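Local atomic coordinates of major Capsid Protein VP1 (Chimpanzee polyomavirus Bob, PDB entry 6Y9I), a protein that forms the pentameric capsomers of the polyomavirus outer shell and, through its surface loops, probably recognises glycan receptors on host cells. Residues A[54-60]-A[153-157]; A[45-49]-A[61-65]; A[161-166]-A[196-202]. All coordinates share one frame; numbering follows the deposited sequence.

Contact 1. Residues A[54-60]-A[153-157]; sequences GYDNNLL and TKYAS
Lys154 CG stands anti to its own carbonyl carbon (chi1 -65°), and the chain runs extended until a bend at chi4 turns NZ onto the carbonyl of Tyr55, while Leu59, with CG anti to the backbone N, extends beside the ring of Tyr155. Both segments belong to long loops outside the beta-strands of the VP1 jelly roll, and their backbones are joined by a single beta bridge, Leu59 with Tyr155. Three backbone bonds define the pairing: Lys154 N gives to Gly54 O at 2.9 Å, Leu59 N to Lys154 O at 2.8 Å, and Ala156 N to Leu59 O at 3.0 Å. All three are nearly straight at the hydrogen, 167 to 170°. Gly54 has positive phi, and its CA packs 4.0 Å from Thr153 CG2. Leu59, which is buried, lies beside Tyr155, both pointing the same way, with Leu59 CD2 3.7 Å from Tyr155 CE1; Tyr155 OH is hydrogen-bonded to Glu148, and the ring stacks with His165. Towards the other end, Asn58 CB rests on the backbone of Ala156, and Leu60 CD2 meets Ala156 CB. Leu110 of a second subunit packs on Tyr55, placing this loop pair at a subunit boundary of the pentamer. The exposed lysine is fixed by two oxygens: a water accepts from NZ and donates to Gly54 O, and Lys154 NZ itself lies in the carbonyl plane of Tyr55, on a lone pair of Tyr55 O, at 3.1 Å.

Contact 2. Residues A[45-49]-A[61-65]; sequences YSEVI and SIQMP
The backbones of Glu47 and Gln63 come within 4.7 Å at their CA atoms, where a short 3-10 turn over 61-63 presents Ile62 O to Glu47 N at 2.7 Å, an almost straight bond (172°) whose donor stands above the carbonyl plane. The side chains of Glu47 and Ile62 run in the same direction, and Glu47 CB lies 3.7 Å from Ile62 CG1. This isoleucine holds CG1 between its backbone N and carbonyl carbon (chi1 57°), which carries the CD1 end along the glutamate stem. The Glu47 chain bends at chi2, and its OE2 takes the N-H of Val48 on the anti lone pair; the other oxygen, OE1, forms a salt bridge with Lys39. Gln63 crosses the stem of Glu47 obliquely and reaches the next carbonyl: its NE2 donates to Val48 O at 2.9 Å, in the carbonyl plane and on a lone pair. The same nitrogen also bonds Asp53, and OE1 accepts from Leu60 N, so three partners fix the rotation of the buried amide. Ile49 CD1 packs 3.4 Å from the backbone oxygen Gln63 O. Segment 45-49 is tied to strand 272-291 by backbone bonds between Ser46 and Tyr274 and between Ile49 and Ile272. The whole is a buried loop-to-loop junction, a 3-10 turn and a glutamine amide closing the 50-60 loop within the connection between strands 8-26 and 68-73 of the VP1 jelly roll.

Contact 3. Residues A[161-166]-A[196-202]; sequences PKTIHP and FYPIEEW
Two loops flanking the small antiparallel sheet of strands 188-191, 142-146 and 202-204 in VP1 meet here, one leading into helix 166-170 and the other into strand 202-204, and a histidine-carboxylate hydrogen bond joins them. His165 ND1 donates to Glu201 OE1 at 2.6 Å; the oxygen lies in the imidazole plane and accepts on its syn lone pair, although the ring and carboxylate planes are turned 41° apart. The Glu201 chain gets there by running extended beyond CG. Ile164 is held through both backbone polar atoms: its N donates to Phe196 O at 3.0 Å, and its O receives the indole N-H of Trp202 at the same length. That second bond is straight at the hydrogen (171°) and leaves in the indole plane, but it meets the carbonyl from above, 44° out of its plane. Pro166 covers one face of the indole in a CH-pi contact, CG standing 4.2 Å from the six-membered ring centroid, while Tyr197 CD2 lies over the opposite face. At the far end, Phe196 turns one face to Thr163 CA and Ile164 N and brings CE1 to within 3.4 Å of Pro161 O near its ring plane; Ile164 CB lies 3.6 Å from Phe196 CE2. Ile169 of helix 166-170 packs on both Ile164 and Trp202, Ala189 of strand 188-191 lies against Tyr197 and Trp202, and Ile199 reaches strand 252-265 through Ala258 and Ile260.

How the contacts relate
Contacts 2 and 3 are buried, whereas contact 1 is partly exposed: its centre lies about 22 Å from the chain centre, against 14 and 11 Å for the others' centres. Contact 1 relies on backbone bonds with a solvent-linked lysine, contact 2 on one backbone bond and a buried glutamine amide, and contact 3 on aromatic rings and a histidine-carboxylate pair. Met64 of contact 2 packs on Leu59 (SD to Leu59 CD2 3.7 Å) and Tyr155 of contact 1 and on Glu200 and Glu201 of contact 3, where Ile199 N donates to Pro65 O. Contacts 1 and 2 share the loop between strands 8-26 and 68-73, and contacts 1 and 3 that between strand 142-146 and helix 166-170.

Contact 1. Residues A[54-60]-A[153-157]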
ATOM      1  N   GLY A  54      17.314 -29.501  -7.640  1.00 28.50           N
ATOM      2  CA  GLY A  54      18.362 -29.272  -6.626  1.00 26.21           C
ATOM      3  C   GLY A  54      18.317 -30.313  -5.515  1.00 26.62           C
ATOM      4  O   GLY A  54      19.165 -30.259  -4.623  1.00 28.80           O
ATOM      5  N   TYR A  55      17.368 -31.247  -5.558  1.00 28.82           N
ATOM      6  CA  TYR A  55      17.296 -32.380  -4.606  1.00 30.03           C
ATOM      7  C   TYR A  55      17.307 -33.710  -5.371  1.00 31.54           C
ATOM      8  O   TYR A  55      18.207 -34.522  -5.064  1.00 32.73           O
ATOM      9  CB  TYR A  55      16.093 -32.294  -3.665  1.00 31.90           C
ATOM     10  CG  TYR A  55      16.102 -33.425  -2.672  1.00 36.74           C
ATOM     11  CD1 TYR A  55      17.088 -33.497  -1.700  1.00 36.74           C
ATOM     12  CD2 TYR A  55      15.179 -34.459  -2.741  1.00 40.11           C
ATOM     13  CE1 TYR A  55      17.138 -34.548  -0.800  1.00 40.28           C
ATOM     14  CE2 TYR A  55      15.208 -35.512  -1.839  1.00 41.60           C
ATOM     15  CZ  TYR A  55      16.198 -35.559  -0.875  1.00 41.99           C
ATOM     16  OH  TYR A  55      16.224 -36.586   0.022  1.00 52.69           O
ATOM     17  N   ASP A  56      16.367 -33.919  -6.300  1.00 30.00           N
ATOM     18  CA  ASP A  56      16.246 -35.145  -7.136  1.00 35.90           C
ATOM     19  C   ASP A  56      17.300 -35.112  -8.233  1.00 34.20           C
ATOM     20  O   ASP A  56      17.510 -36.149  -8.833  1.00 35.59           O
ATOM     21  CB  ASP A  56      14.922 -35.256  -7.903  1.00 41.81           C
ATOM     22  CG  ASP A  56      13.749 -35.773  -7.101  1.00 47.49           C
ATOM     23  OD1 ASP A  56      13.984 -36.246  -5.972  1.00 53.33           O
ATOM     24  OD2 ASP A  56      12.603 -35.668  -7.614  1.00 46.10           O
ATOM     25  N   ASN A  57      17.873 -33.937  -8.504  1.00 32.41           N
ATOM     26  CA  ASN A  57      18.750 -33.656  -9.673  1.00 31.31           C
ATOM     27  C   ASN A  57      19.594 -32.438  -9.305  1.00 28.23           C
ATOM     28  O   ASN A  57      19.393 -31.880  -8.211  1.00 29.76           O
ATOM     29  CB  ASN A  57      17.948 -33.400 -10.959  1.00 32.60           C
ATOM     30  CG  ASN A  57      16.970 -32.248 -10.783  1.00 33.84           C
ATOM     31  OD1 ASN A  57      17.346 -31.181 -10.266  1.00 33.34           O
ATOM     32  ND2 ASN A  57      15.713 -32.494 -11.095  1.00 26.75           N
ATOM     33  N   ASN A  58      20.504 -32.052 -10.182  1.00 27.84           N
ATOM     34  CA  ASN A  58      21.342 -30.848 -10.010  1.00 27.65           C
ATOM     35  C   ASN A  58      20.585 -29.668 -10.598  1.00 28.75           C
ATOM     36  O   ASN A  58      20.151 -29.771 -11.726  1.00 30.40           O
ATOM     37  CB  ASN A  58      22.687 -30.964 -10.718  1.00 31.53           C
ATOM     38  CG  ASN A  58      23.567 -32.019 -10.095  1.00 33.43           C
ATOM     39  OD1 ASN A  58      23.567 -32.172  -8.878  1.00 32.21           O
ATOM     40  ND2 ASN A  58      24.300 -32.741 -10.928  1.00 33.57           N
ATOM     41  N   LEU A  59      20.483 -28.580  -9.851  1.00 30.47           N
ATOM     42  CA  LEU A  59      19.889 -27.311 -10.349  1.00 28.60           C
ATOM     43  C   LEU A  59      20.836 -26.724 -11.398  1.00 28.89           C
ATOM     44  O   LEU A  59      22.033 -26.619 -11.107  1.00 26.75           O
ATOM     45  CB  LEU A  59      19.704 -26.380  -9.154  1.00 30.84           C
ATOM     46  CG  LEU A  59      18.746 -25.213  -9.361  1.00 31.73           C
ATOM     47  CD1 LEU A  59      17.308 -25.699  -9.434  1.00 32.89           C
ATOM     48  CD2 LEU A  59      18.912 -24.202  -8.244  1.00 31.92           C
ATOM     49  N   LEU A  60      20.319 -26.391 -12.584  1.00 27.25           N
ATOM     50  CA  LEU A  60      21.121 -25.844 -13.702  1.00 26.70           C
ATOM     51  C   LEU A  60      21.162 -24.314 -13.637  1.00 27.40           C
ATOM     52  O   LEU A  60      20.173 -23.699 -13.173  1.00 24.80           O
ATOM     53  CB  LEU A  60      20.485 -26.274 -15.018  1.00 28.07           C
ATOM     54  CG  LEU A  60      20.235 -27.761 -15.182  1.00 30.80           C
ATOM     55  CD1 LEU A  60      19.424 -28.018 -16.446  1.00 34.22           C
ATOM     56  CD2 LEU A  60      21.559 -28.507 -15.221  1.00 32.30           C
ATOM     57  N   THR A 153      21.590 -27.583  -1.328  1.00 24.18           N
ATOM     58  CA  THR A 153      21.057 -27.608  -2.708  1.00 23.33           C
ATOM     59  C   THR A 153      22.148 -28.186  -3.587  1.00 24.20           C
ATOM     60  O   THR A 153      23.307 -27.733  -3.434  1.00 25.44           O
ATOM     61  CB  THR A 153      20.704 -26.219  -3.249  1.00 22.74           C
ATOM     62  OG1 THR A 153      19.675 -25.719  -2.413  1.00 24.73           O
ATOM     63  CG2 THR A 153      20.218 -26.252  -4.680  1.00 24.19           C
ATOM     64  N   LYS A 154      21.781 -29.085  -4.495  1.00 26.86           N
ATOM     65  CA  LYS A 154      22.727 -29.681  -5.470  1.00 27.59           C
ATOM     66  C   LYS A 154      22.761 -28.785  -6.703  1.00 30.41           C
ATOM     67  O   LYS A 154      21.703 -28.632  -7.366  1.00 28.06           O
ATOM     68  CB  LYS A 154      22.307 -31.103  -5.823  1.00 28.86           C
ATOM     69  CG  LYS A 154      22.377 -32.067  -4.651  1.00 29.64           C
ATOM     70  CD  LYS A 154      21.996 -33.471  -5.025  1.00 34.44           C
ATOM     71  CE  LYS A 154      21.860 -34.369  -3.811  1.00 39.68           C
ATOM     72  NZ  LYS A 154      20.584 -34.125  -3.086  1.00 42.37           N
ATOM     73  N   TYR A 155      23.936 -28.236  -7.016  1.00 28.32           N
ATOM     74  CA  TYR A 155      24.155 -27.419  -8.226  1.00 27.82           C
ATOM     75  C   TYR A 155      24.967 -28.199  -9.249  1.00 28.91           C
ATOM     76  O   TYR A 155      25.974 -28.775  -8.878  1.00 28.86           O
ATOM     77  CB  TYR A 155      24.864 -26.111  -7.890  1.00 29.31           C
ATOM     78  CG  TYR A 155      24.074 -25.220  -6.976  1.00 26.26           C
ATOM     79  CD1 TYR A 155      22.948 -24.567  -7.434  1.00 27.83           C
ATOM     80  CD2 TYR A 155      24.461 -25.021  -5.661  1.00 29.20           C
ATOM     81  CE1 TYR A 155      22.213 -23.744  -6.602  1.00 29.01           C
ATOM     82  CE2 TYR A 155      23.736 -24.197  -4.814  1.00 28.78           C
ATOM     83  CZ  TYR A 155      22.614 -23.542  -5.293  1.00 29.37           C
ATOM     84  OH  TYR A 155      21.862 -22.757  -4.471  1.00 30.11           O
ATOM     85  N   ALA A 156      24.526 -28.146 -10.505  1.00 29.78           N
ATOM     86  CA  ALA A 156      25.267 -28.622 -11.689  1.00 31.20           C
ATOM     87  C   ALA A 156      26.598 -27.886 -11.750  1.00 34.98           C
ATOM     88  O   ALA A 156      26.654 -26.696 -11.422  1.00 35.92           O
ATOM     89  CB  ALA A 156      24.469 -28.418 -12.950  1.00 31.86           C
ATOM     90  N   SER A 157      27.646 -28.612 -12.107  1.00 38.10           N
ATOM     91  CA  SER A 157      29.036 -28.108 -12.174  1.00 43.17           C
ATOM     92  C   SER A 157      29.492 -28.206 -13.631  1.00 44.52           C
ATOM     93  O   SER A 157      29.174 -29.220 -14.278  1.00 43.70           O
ATOM     94  CB  SER A 157      29.897 -28.903 -11.235  1.00 47.24           C
ATOM     95  OG  SER A 157      31.133 -28.257 -11.032  1.00 61.00           O
TER
HETATM   96  O   HOH W   1      19.726 -31.367  -1.934  1.00 43.60           O

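Contact 2. Residues A[45-49]-A[61-65]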
ATOM      1  N   TYR A  45      13.412 -15.559 -20.151  1.00 19.83           N
ATOM      2  CA  TYR A  45      12.744 -16.426 -19.155  1.00 19.25           C
ATOM      3  C   TYR A  45      13.805 -17.358 -18.575  1.00 22.09           C
ATOM      4  O   TYR A  45      14.927 -17.472 -19.146  1.00 22.94           O
ATOM      5  CB  TYR A  45      11.623 -17.273 -19.772  1.00 19.98           C
ATOM      6  CG  TYR A  45      10.430 -16.544 -20.342  1.00 20.54           C
ATOM      7  CD1 TYR A  45      10.487 -15.915 -21.582  1.00 20.96           C
ATOM      8  CD2 TYR A  45       9.219 -16.553 -19.681  1.00 22.19           C
ATOM      9  CE1 TYR A  45       9.381 -15.285 -22.135  1.00 22.65           C
ATOM     10  CE2 TYR A  45       8.099 -15.948 -20.219  1.00 21.88           C
ATOM     11  CZ  TYR A  45       8.176 -15.314 -21.446  1.00 23.62           C
ATOM     12  OH  TYR A  45       7.074 -14.676 -21.934  1.00 23.25           O
ATOM     13  N   SER A  46      13.497 -17.985 -17.441  1.00 21.61           N
ATOM     14  CA  SER A  46      14.313 -19.095 -16.896  1.00 21.49           C
ATOM     15  C   SER A  46      13.895 -20.382 -17.605  1.00 23.07           C
ATOM     16  O   SER A  46      12.791 -20.418 -18.231  1.00 20.35           O
ATOM     17  CB  SER A  46      14.181 -19.239 -15.394  1.00 21.53           C
ATOM     18  OG  SER A  46      12.891 -19.704 -15.037  1.00 22.54           O
ATOM     19  N   GLU A  47      14.726 -21.417 -17.471  1.00 24.40           N
ATOM     20  CA  GLU A  47      14.289 -22.806 -17.720  1.00 24.99           C
ATOM     21  C   GLU A  47      13.205 -23.136 -16.691  1.00 25.14           C
ATOM     22  O   GLU A  47      13.139 -22.476 -15.641  1.00 24.23           O
ATOM     23  CB  GLU A  47      15.455 -23.784 -17.627  1.00 26.29           C
ATOM     24  CG  GLU A  47      15.061 -25.225 -17.835  1.00 28.90           C
ATOM     25  CD  GLU A  47      14.463 -25.480 -19.202  1.00 32.90           C
ATOM     26  OE1 GLU A  47      15.217 -25.937 -20.071  1.00 42.73           O
ATOM     27  OE2 GLU A  47      13.258 -25.225 -19.395  1.00 36.05           O
ATOM     28  N   VAL A  48      12.396 -24.150 -16.976  1.00 25.33           N
ATOM     29  CA  VAL A  48      11.310 -24.596 -16.063  1.00 25.82           C
ATOM     30  C   VAL A  48      11.924 -25.052 -14.730  1.00 25.84           C
ATOM     31  O   VAL A  48      12.995 -25.675 -14.754  1.00 25.78           O
ATOM     32  CB  VAL A  48      10.477 -25.694 -16.737  1.00 27.51           C
ATOM     33  CG1 VAL A  48       9.392 -26.174 -15.809  1.00 29.73           C
ATOM     34  CG2 VAL A  48       9.880 -25.229 -18.050  1.00 29.85           C
ATOM     35  N   ILE A  49      11.251 -24.764 -13.614  1.00 24.29           N
ATOM     36  CA  ILE A  49      11.659 -25.174 -12.242  1.00 25.82           C
ATOM     37  C   ILE A  49      10.537 -25.982 -11.590  1.00 26.17           C
ATOM     38  O   ILE A  49       9.350 -25.533 -11.566  1.00 24.54           O
ATOM     39  CB  ILE A  49      12.030 -23.955 -11.389  1.00 27.17           C
ATOM     40  CG1 ILE A  49      13.048 -23.049 -12.078  1.00 29.67           C
ATOM     41  CG2 ILE A  49      12.522 -24.401 -10.034  1.00 30.32           C
ATOM     42  CD1 ILE A  49      12.948 -21.621 -11.647  1.00 31.33           C
ATOM     43  N   SER A  61      22.213 -23.720 -14.194  1.00 26.05           N
ATOM     44  CA  SER A  61      22.383 -22.248 -14.300  1.00 28.88           C
ATOM     45  C   SER A  61      21.181 -21.640 -15.022  1.00 26.00           C
ATOM     46  O   SER A  61      20.772 -20.526 -14.635  1.00 26.77           O
ATOM     47  CB  SER A  61      23.693 -21.906 -14.979  1.00 33.28           C
ATOM     48  OG  SER A  61      24.761 -22.170 -14.074  1.00 38.14           O
ATOM     49  N   ILE A  62      20.614 -22.353 -16.009  1.00 24.65           N
ATOM     50  CA  ILE A  62      19.500 -21.833 -16.857  1.00 23.73           C
ATOM     51  C   ILE A  62      18.191 -21.771 -16.028  1.00 22.11           C
ATOM     52  O   ILE A  62      17.267 -21.078 -16.500  1.00 24.43           O
ATOM     53  CB  ILE A  62      19.358 -22.615 -18.182  1.00 23.58           C
ATOM     54  CG1 ILE A  62      19.151 -24.115 -17.958  1.00 23.26           C
ATOM     55  CG2 ILE A  62      20.544 -22.352 -19.112  1.00 26.15           C
ATOM     56  CD1 ILE A  62      18.691 -24.886 -19.186  1.00 24.52           C
ATOM     57  N   GLN A  63      18.142 -22.358 -14.813  1.00 23.30           N
ATOM     58  CA  GLN A  63      16.976 -22.306 -13.874  1.00 23.13           C
ATOM     59  C   GLN A  63      17.156 -21.231 -12.798  1.00 23.46           C
ATOM     60  O   GLN A  63      16.292 -21.191 -11.864  1.00 20.77           O
ATOM     61  CB  GLN A  63      16.771 -23.645 -13.153  1.00 22.61           C
ATOM     62  CG  GLN A  63      16.478 -24.793 -14.091  1.00 25.26           C
ATOM     63  CD  GLN A  63      16.414 -26.097 -13.340  1.00 25.57           C
ATOM     64  OE1 GLN A  63      17.435 -26.632 -12.916  1.00 28.90           O
ATOM     65  NE2 GLN A  63      15.205 -26.572 -13.112  1.00 25.23           N
ATOM     66  N   MET A  64      18.229 -20.433 -12.861  1.00 22.18           N
ATOM     67  CA  MET A  64      18.606 -19.504 -11.758  1.00 22.84           C
ATOM     68  C   MET A  64      18.768 -18.106 -12.337  1.00 23.08           C
ATOM     69  O   MET A  64      19.720 -17.822 -13.078  1.00 24.70           O
ATOM     70  CB  MET A  64      19.891 -19.941 -11.072  1.00 25.04           C
ATOM     71  CG  MET A  64      19.845 -21.370 -10.585  1.00 27.77           C
ATOM     72  SD  MET A  64      21.365 -21.792  -9.712  1.00 30.58           S
ATOM     73  CE  MET A  64      21.027 -21.025  -8.135  1.00 28.54           C
ATOM     74  N   PRO A  65      17.766 -17.220 -12.130  1.00 22.08           N
ATOM     75  CA  PRO A  65      17.891 -15.837 -12.588  1.00 20.71           C
ATOM     76  C   PRO A  65      19.145 -15.200 -11.991  1.00 19.48           C
ATOM     77  O   PRO A  65      19.500 -15.461 -10.833  1.00 19.76           O
ATOM     78  CB  PRO A  65      16.571 -15.191 -12.137  1.00 21.20           C
ATOM     79  CG  PRO A  65      15.604 -16.362 -12.053  1.00 21.36           C
ATOM     80  CD  PRO A  65      16.439 -17.518 -11.569  1.00 21.23           C
TER

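Contact 3. Residues A[161-166]-A[196-202]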
ATOM      1  N   PRO A 161      32.753 -22.507 -15.602  1.00 31.84           N
ATOM      2  CA  PRO A 161      31.534 -22.361 -14.807  1.00 30.96           C
ATOM      3  C   PRO A 161      30.537 -21.439 -15.530  1.00 30.79           C
ATOM      4  O   PRO A 161      30.963 -20.491 -16.152  1.00 27.25           O
ATOM      5  CB  PRO A 161      32.003 -21.789 -13.455  1.00 32.93           C
ATOM      6  CG  PRO A 161      33.394 -21.221 -13.721  1.00 33.95           C
ATOM      7  CD  PRO A 161      33.941 -21.975 -14.909  1.00 33.30           C
ATOM      8  N   LYS A 162      29.251 -21.777 -15.492  1.00 29.91           N
ATOM      9  CA  LYS A 162      28.154 -20.947 -16.076  1.00 31.52           C
ATOM     10  C   LYS A 162      27.629 -19.956 -15.024  1.00 28.90           C
ATOM     11  O   LYS A 162      27.059 -18.921 -15.414  1.00 31.46           O
ATOM     12  CB  LYS A 162      27.047 -21.859 -16.600  1.00 33.73           C
ATOM     13  CG  LYS A 162      27.488 -22.762 -17.744  1.00 41.10           C
ATOM     14  CD  LYS A 162      26.364 -23.621 -18.307  1.00 45.76           C
ATOM     15  CE  LYS A 162      26.760 -24.356 -19.573  1.00 49.66           C
ATOM     16  NZ  LYS A 162      27.822 -25.355 -19.301  1.00 54.25           N
ATOM     17  N   THR A 163      27.811 -20.276 -13.748  1.00 27.07           N
ATOM     18  CA  THR A 163      27.463 -19.444 -12.582  1.00 27.05           C
ATOM     19  C   THR A 163      28.456 -19.734 -11.477  1.00 29.35           C
ATOM     20  O   THR A 163      29.110 -20.801 -11.532  1.00 30.42           O
ATOM     21  CB  THR A 163      26.049 -19.715 -12.040  1.00 25.65           C
ATOM     22  OG1 THR A 163      25.742 -21.109 -11.911  1.00 28.10           O
ATOM     23  CG2 THR A 163      25.007 -19.087 -12.931  1.00 28.00           C
ATOM     24  N   ILE A 164      28.548 -18.799 -10.531  1.00 25.85           N
ATOM     25  CA  ILE A 164      29.349 -18.947  -9.298  1.00 26.48           C
ATOM     26  C   ILE A 164      28.378 -18.986  -8.127  1.00 25.86           C
ATOM     27  O   ILE A 164      27.404 -18.218  -8.122  1.00 24.72           O
ATOM     28  CB  ILE A 164      30.399 -17.840  -9.154  1.00 29.03           C
ATOM     29  CG1 ILE A 164      31.266 -18.050  -7.916  1.00 32.54           C
ATOM     30  CG2 ILE A 164      29.775 -16.458  -9.165  1.00 30.05           C
ATOM     31  CD1 ILE A 164      32.673 -17.534  -8.088  1.00 37.76           C
ATOM     32  N   HIS A 165      28.656 -19.862  -7.177  1.00 24.67           N
ATOM     33  CA  HIS A 165      27.885 -20.055  -5.932  1.00 27.03           C
ATOM     34  C   HIS A 165      28.728 -19.587  -4.758  1.00 26.62           C
ATOM     35  O   HIS A 165      29.956 -19.607  -4.804  1.00 28.12           O
ATOM     36  CB  HIS A 165      27.460 -21.525  -5.833  1.00 30.41           C
ATOM     37  CG  HIS A 165      26.851 -22.013  -7.099  1.00 31.56           C
ATOM     38  ND1 HIS A 165      25.640 -21.530  -7.558  1.00 28.63           N
ATOM     39  CD2 HIS A 165      27.283 -22.903  -8.017  1.00 33.63           C
ATOM     40  CE1 HIS A 165      25.350 -22.105  -8.705  1.00 32.93           C
ATOM     41  NE2 HIS A 165      26.339 -22.950  -9.014  1.00 33.23           N
ATOM     42  N   PRO A 166      28.084 -19.145  -3.662  1.00 24.87           N
ATOM     43  CA  PRO A 166      28.818 -18.714  -2.484  1.00 25.30           C
ATOM     44  C   PRO A 166      29.865 -19.710  -1.962  1.00 24.44           C
ATOM     45  O   PRO A 166      30.900 -19.241  -1.571  1.00 24.02           O
ATOM     46  CB  PRO A 166      27.701 -18.509  -1.456  1.00 25.30           C
ATOM     47  CG  PRO A 166      26.522 -18.083  -2.295  1.00 26.91           C
ATOM     48  CD  PRO A 166      26.630 -18.940  -3.535  1.00 25.54           C
ATOM     49  N   PHE A 196      25.833 -14.404 -14.386  1.00 23.94           N
ATOM     50  CA  PHE A 196      26.850 -15.282 -13.752  1.00 23.40           C
ATOM     51  C   PHE A 196      26.578 -15.464 -12.249  1.00 24.03           C
ATOM     52  O   PHE A 196      26.907 -16.499 -11.671  1.00 23.28           O
ATOM     53  CB  PHE A 196      28.245 -14.708 -14.025  1.00 26.55           C
ATOM     54  CG  PHE A 196      29.372 -15.660 -13.724  1.00 27.11           C
ATOM     55  CD1 PHE A 196      29.599 -16.757 -14.542  1.00 31.03           C
ATOM     56  CD2 PHE A 196      30.205 -15.452 -12.632  1.00 28.34           C
ATOM     57  CE1 PHE A 196      30.634 -17.646 -14.269  1.00 31.10           C
ATOM     58  CE2 PHE A 196      31.224 -16.351 -12.347  1.00 32.71           C
ATOM     59  CZ  PHE A 196      31.444 -17.441 -13.166  1.00 30.08           C
ATOM     60  N   TYR A 197      26.038 -14.439 -11.602  1.00 22.87           N
ATOM     61  CA  TYR A 197      25.727 -14.444 -10.156  1.00 21.42           C
ATOM     62  C   TYR A 197      24.217 -14.604  -9.980  1.00 22.77           C
ATOM     63  O   TYR A 197      23.453 -13.679 -10.275  1.00 19.61           O
ATOM     64  CB  TYR A 197      26.242 -13.148  -9.532  1.00 22.67           C
ATOM     65  CG  TYR A 197      27.744 -13.031  -9.574  1.00 24.43           C
ATOM     66  CD1 TYR A 197      28.399 -12.500 -10.669  1.00 24.70           C
ATOM     67  CD2 TYR A 197      28.507 -13.495  -8.517  1.00 25.05           C
ATOM     68  CE1 TYR A 197      29.779 -12.377 -10.706  1.00 27.00           C
ATOM     69  CE2 TYR A 197      29.889 -13.387  -8.536  1.00 28.71           C
ATOM     70  CZ  TYR A 197      30.529 -12.834  -9.633  1.00 28.26           C
ATOM     71  OH  TYR A 197      31.889 -12.765  -9.629  1.00 30.16           O
ATOM     72  N   PRO A 198      23.729 -15.773  -9.515  1.00 20.82           N
ATOM     73  CA  PRO A 198      22.299 -15.945  -9.238  1.00 19.45           C
ATOM     74  C   PRO A 198      21.776 -15.032  -8.123  1.00 21.17           C
ATOM     75  O   PRO A 198      22.395 -14.920  -7.058  1.00 20.26           O
ATOM     76  CB  PRO A 198      22.166 -17.402  -8.802  1.00 20.71           C
ATOM     77  CG  PRO A 198      23.369 -18.076  -9.490  1.00 21.76           C
ATOM     78  CD  PRO A 198      24.468 -17.039  -9.380  1.00 21.13           C
ATOM     79  N   ILE A 199      20.602 -14.459  -8.379  1.00 20.68           N
ATOM     80  CA  ILE A 199      19.850 -13.611  -7.414  1.00 21.87           C
ATOM     81  C   ILE A 199      19.579 -14.414  -6.152  1.00 20.69           C
ATOM     82  O   ILE A 199      19.701 -13.841  -5.058  1.00 21.62           O
ATOM     83  CB  ILE A 199      18.572 -13.105  -8.118  1.00 22.88           C
ATOM     84  CG1 ILE A 199      18.958 -12.072  -9.181  1.00 23.80           C
ATOM     85  CG2 ILE A 199      17.531 -12.578  -7.139  1.00 22.23           C
ATOM     86  CD1 ILE A 199      17.909 -11.873 -10.244  1.00 23.55           C
ATOM     87  N   GLU A 200      19.199 -15.677  -6.293  1.00 20.88           N
ATOM     88  CA  GLU A 200      18.787 -16.494  -5.122  1.00 22.98           C
ATOM     89  C   GLU A 200      19.982 -16.803  -4.204  1.00 23.36           C
ATOM     90  O   GLU A 200      19.718 -17.265  -3.077  1.00 23.62           O
ATOM     91  CB  GLU A 200      18.072 -17.777  -5.545  1.00 24.65           C
ATOM     92  CG  GLU A 200      18.957 -18.786  -6.266  1.00 23.97           C
ATOM     93  CD  GLU A 200      18.134 -19.838  -6.987  1.00 29.18           C
ATOM     94  OE1 GLU A 200      17.706 -19.587  -8.169  1.00 28.00           O
ATOM     95  OE2 GLU A 200      17.886 -20.904  -6.353  1.00 32.19           O
ATOM     96  N   GLU A 201      21.219 -16.530  -4.616  1.00 22.45           N
ATOM     97  CA  GLU A 201      22.415 -16.791  -3.772  1.00 23.25           C
ATOM     98  C   GLU A 201      23.210 -15.529  -3.447  1.00 21.64           C
ATOM     99  O   GLU A 201      24.012 -15.610  -2.511  1.00 23.18           O
ATOM    100  CB  GLU A 201      23.366 -17.766  -4.450  1.00 24.80           C
ATOM    101  CG  GLU A 201      22.764 -19.150  -4.679  1.00 26.23           C
ATOM    102  CD  GLU A 201      23.689 -20.047  -5.491  1.00 27.24           C
ATOM    103  OE1 GLU A 201      23.822 -19.859  -6.717  1.00 27.61           O
ATOM    104  OE2 GLU A 201      24.319 -20.890  -4.873  1.00 31.27           O
ATOM    105  N   TRP A 202      22.994 -14.418  -4.157  1.00 21.94           N
ATOM    106  CA  TRP A 202      23.846 -13.198  -4.028  1.00 21.87           C
ATOM    107  C   TRP A 202      22.972 -11.961  -3.838  1.00 22.78           C
ATOM    108  O   TRP A 202      22.047 -11.786  -4.645  1.00 22.90           O
ATOM    109  CB  TRP A 202      24.747 -12.994  -5.242  1.00 22.07           C
ATOM    110  CG  TRP A 202      25.727 -14.106  -5.458  1.00 23.35           C
ATOM    111  CD1 TRP A 202      25.641 -15.113  -6.368  1.00 24.02           C
ATOM    112  CD2 TRP A 202      26.952 -14.320  -4.734  1.00 23.43           C
ATOM    113  NE1 TRP A 202      26.732 -15.933  -6.276  1.00 23.57           N
ATOM    114  CE2 TRP A 202      27.571 -15.460  -5.304  1.00 23.39           C
ATOM    115  CE3 TRP A 202      27.625 -13.622  -3.729  1.00 22.35           C
ATOM    116  CZ2 TRP A 202      28.798 -15.949  -4.852  1.00 22.61           C
ATOM    117  CZ3 TRP A 202      28.862 -14.085  -3.309  1.00 23.84           C
ATOM    118  CH2 TRP A 202      29.421 -15.248  -3.841  1.00 22.20           C
TER